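Local coordinates for protein dimethylsulfoniopropionate lyase (Roseovarius nubinhibens, PDB 4B29) that probably cleaves dimethylsulfoniopropionate to release dimethyl sulfide, using a zinc-binding cupin fold, at residues V90-A93 and P94-W98. Residues are numbered along the deposited sequence; the frame is centred on the assembly and turned at random.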
ATOM      1  N   VAL A  90       7.002  -1.434  -9.710  1.00 15.34           N
ATOM      2  CA  VAL A  90       6.920  -0.676 -10.971  1.00 16.37           C
ATOM      3  C   VAL A  90       6.658  -1.674 -12.148  1.00 16.05           C
ATOM      4  O   VAL A  90       5.794  -1.397 -12.985  1.00 16.57           O
ATOM      5  CB  VAL A  90       8.187   0.176 -11.190  1.00 17.47           C
ATOM      6  CG1 VAL A  90       8.185   0.768 -12.612  1.00 17.56           C
ATOM      7  CG2 VAL A  90       8.212   1.338 -10.161  1.00 18.06           C
ATOM      8  N   ALA A  91       7.340  -2.809 -12.145  1.00 16.06           N
ATOM      9  CA  ALA A  91       7.178  -3.815 -13.226  1.00 16.64           C
ATOM     10  C   ALA A  91       5.782  -4.446 -13.198  1.00 17.53           C
ATOM     11  O   ALA A  91       5.242  -4.817 -14.259  1.00 17.45           O
ATOM     12  CB  ALA A  91       8.252  -4.892 -13.140  1.00 16.15           C
ATOM     13  N   ALA A  92       5.189  -4.555 -12.001  1.00 16.37           N
ATOM     14  CA  ALA A  92       3.818  -5.068 -11.848  1.00 16.42           C
ATOM     15  C   ALA A  92       2.733  -4.101 -12.219  1.00 16.44           C
ATOM     16  O   ALA A  92       1.591  -4.486 -12.407  1.00 15.88           O
ATOM     17  CB  ALA A  92       3.588  -5.535 -10.360  1.00 16.43           C
ATOM     18  N   ALA A  93       3.048  -2.803 -12.264  1.00 15.29           N
ATOM     19  CA  ALA A  93       2.004  -1.801 -12.385  1.00 16.53           C
ATOM     20  C   ALA A  93       1.026  -1.994 -13.554  1.00 17.32           C
ATOM     21  O   ALA A  93      -0.147  -1.738 -13.390  1.00 16.36           O
ATOM     22  CB  ALA A  93       2.595  -0.362 -12.366  1.00 17.75           C
ATOM     23  N   PRO A  94       1.519  -2.418 -14.741  1.00 17.47           N
ATOM     24  CA  PRO A  94       0.569  -2.603 -15.867  1.00 18.12           C
ATOM     25  C   PRO A  94      -0.268  -3.869 -15.783  1.00 18.49           C
ATOM     26  O   PRO A  94      -1.073  -4.137 -16.683  1.00 18.14           O
ATOM     27  CB  PRO A  94       1.495  -2.738 -17.108  1.00 19.67           C
ATOM     28  CG  PRO A  94       2.839  -2.263 -16.677  1.00 21.39           C
ATOM     29  CD  PRO A  94       2.927  -2.529 -15.168  1.00 18.26           C
ATOM     30  N   HIS A  95      -0.102  -4.618 -14.697  1.00 17.38           N
ATOM     31  CA  HIS A  95      -0.709  -5.963 -14.571  1.00 16.69           C
ATOM     32  C   HIS A  95      -1.632  -6.072 -13.383  1.00 16.78           C
ATOM     33  O   HIS A  95      -2.305  -7.100 -13.237  1.00 17.27           O
ATOM     34  CB  HIS A  95       0.382  -6.998 -14.411  1.00 16.90           C
ATOM     35  CG  HIS A  95       1.314  -7.047 -15.577  1.00 19.35           C
ATOM     36  ND1 HIS A  95       0.888  -7.413 -16.843  1.00 19.33           N
ATOM     37  CD2 HIS A  95       2.628  -6.752 -15.683  1.00 19.24           C
ATOM     38  CE1 HIS A  95       1.913  -7.341 -17.680  1.00 23.32           C
ATOM     39  NE2 HIS A  95       2.984  -6.957 -17.002  1.00 21.81           N
ATOM     40  N   VAL A  96      -1.672  -5.048 -12.535  1.00 15.78           N
ATOM     41  CA  VAL A  96      -2.510  -5.147 -11.332  1.00 16.15           C
ATOM     42  C   VAL A  96      -3.850  -4.504 -11.500  1.00 16.15           C
ATOM     43  O   VAL A  96      -4.077  -3.680 -12.412  1.00 17.17           O
ATOM     44  CB  VAL A  96      -1.805  -4.565 -10.067  1.00 15.08           C
ATOM     45  CG1 VAL A  96      -0.499  -5.312  -9.767  1.00 15.15           C
ATOM     46  CG2 VAL A  96      -1.559  -3.064 -10.230  1.00 16.42           C
ATOM     47  N   GLU A  97      -4.778  -4.844 -10.597  1.00 15.42           N
ATOM     48  CA  GLU A  97      -6.079  -4.240 -10.562  1.00 16.01           C
ATOM     49  C   GLU A  97      -6.067  -2.984  -9.669  1.00 16.89           C
ATOM     50  O   GLU A  97      -6.250  -3.060  -8.439  1.00 14.89           O
ATOM     51  CB  GLU A  97      -7.142  -5.271 -10.065  1.00 16.86           C
ATOM     52  CG  GLU A  97      -8.499  -4.618  -9.973  1.00 19.85           C
ATOM     53  CD  GLU A  97      -9.490  -5.528  -9.268  1.00 29.38           C
ATOM     54  OE1 GLU A  97      -9.855  -6.563  -9.865  1.00 28.24           O
ATOM     55  OE2 GLU A  97      -9.882  -5.212  -8.132  1.00 29.75           O
ATOM     56  N   TRP A  98      -5.860  -1.809 -10.280  1.00 15.78           N
ATOM     57  CA  TRP A  98      -5.827  -0.549  -9.532  1.00 16.78           C
ATOM     58  C   TRP A  98      -7.214  -0.135  -9.134  1.00 17.96           C
ATOM     59  O   TRP A  98      -8.191  -0.297  -9.919  1.00 18.76           O
ATOM     60  CB  TRP A  98      -5.157   0.581 -10.362  1.00 15.51           C
ATOM     61  CG  TRP A  98      -3.741   0.367 -10.554  1.00 14.54           C
ATOM     62  CD1 TRP A  98      -3.124  -0.185 -11.653  1.00 13.92           C
ATOM     63  CD2 TRP A  98      -2.701   0.703  -9.630  1.00 15.07           C
ATOM     64  NE1 TRP A  98      -1.757  -0.240 -11.439  1.00 15.32           N
ATOM     65  CE2 TRP A  98      -1.485   0.324 -10.211  1.00 16.39           C
ATOM     66  CE3 TRP A  98      -2.701   1.266  -8.322  1.00 13.91           C
ATOM     67  CZ2 TRP A  98      -0.248   0.471  -9.551  1.00 16.14           C
ATOM     68  CZ3 TRP A  98      -1.469   1.456  -7.668  1.00 14.61           C
ATOM     69  CH2 TRP A  98      -0.264   1.064  -8.270  1.00 15.20           C
TER
HETATM   70  O   HOH W   1      -2.834  -2.159 -14.423  1.00 16.46           O
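Trp98 reaches back to the turn that follows helix 83-92 and gives its indole N-H to the carbonyl of Ala93, with NE1 2.9 Å from Ala93 O. The bond is nearly straight, 164° at the hydrogen; it lies close to the ring plane and meets a lone pair of the oxygen in the carbonyl plane. Chi1 of -69° puts CG of Trp98 anti to its own carbonyl carbon, and chi2 near 97° turns the NE1 edge to Ala93. Further along that edge CZ2 lies 4.1 Å from Ala93 CB, a side chain short enough to let the indole come close. A water bridges Ala93 O and Val96 O, 2.9 Å and 2.8 Å away.

Pro94 has no N-H, so it cannot continue the helical pattern of amide donors; its CD takes the place of that hydrogen and lies 3.4 Å from Ala91 O. One residue on, His95 N turns back to Ala92 O at 2.9 Å, approaching from above the carbonyl plane, while the His95 ring brings its CD2 edge to Ala91 O. The beta-branched Val96 divides its methyls: CG1 lies 4.1 Å from Ala92 CB, and CG2 sits over one face of the Trp98 indole, toward its rim. Leu28 of helix 24-41 packs on Ala92 and Val96, Leu71 of helix 67-73 on Ala93 and Trp98.

The chemistry implies that in this partly buried turn, where proline withholds a donor, a backbone amide serves Ala92 O, and an indole and a water serve Ala93 O; the in-plane bond at NE1, with Val96 CG2 against one face, should restrict rotation of the Trp98 ring.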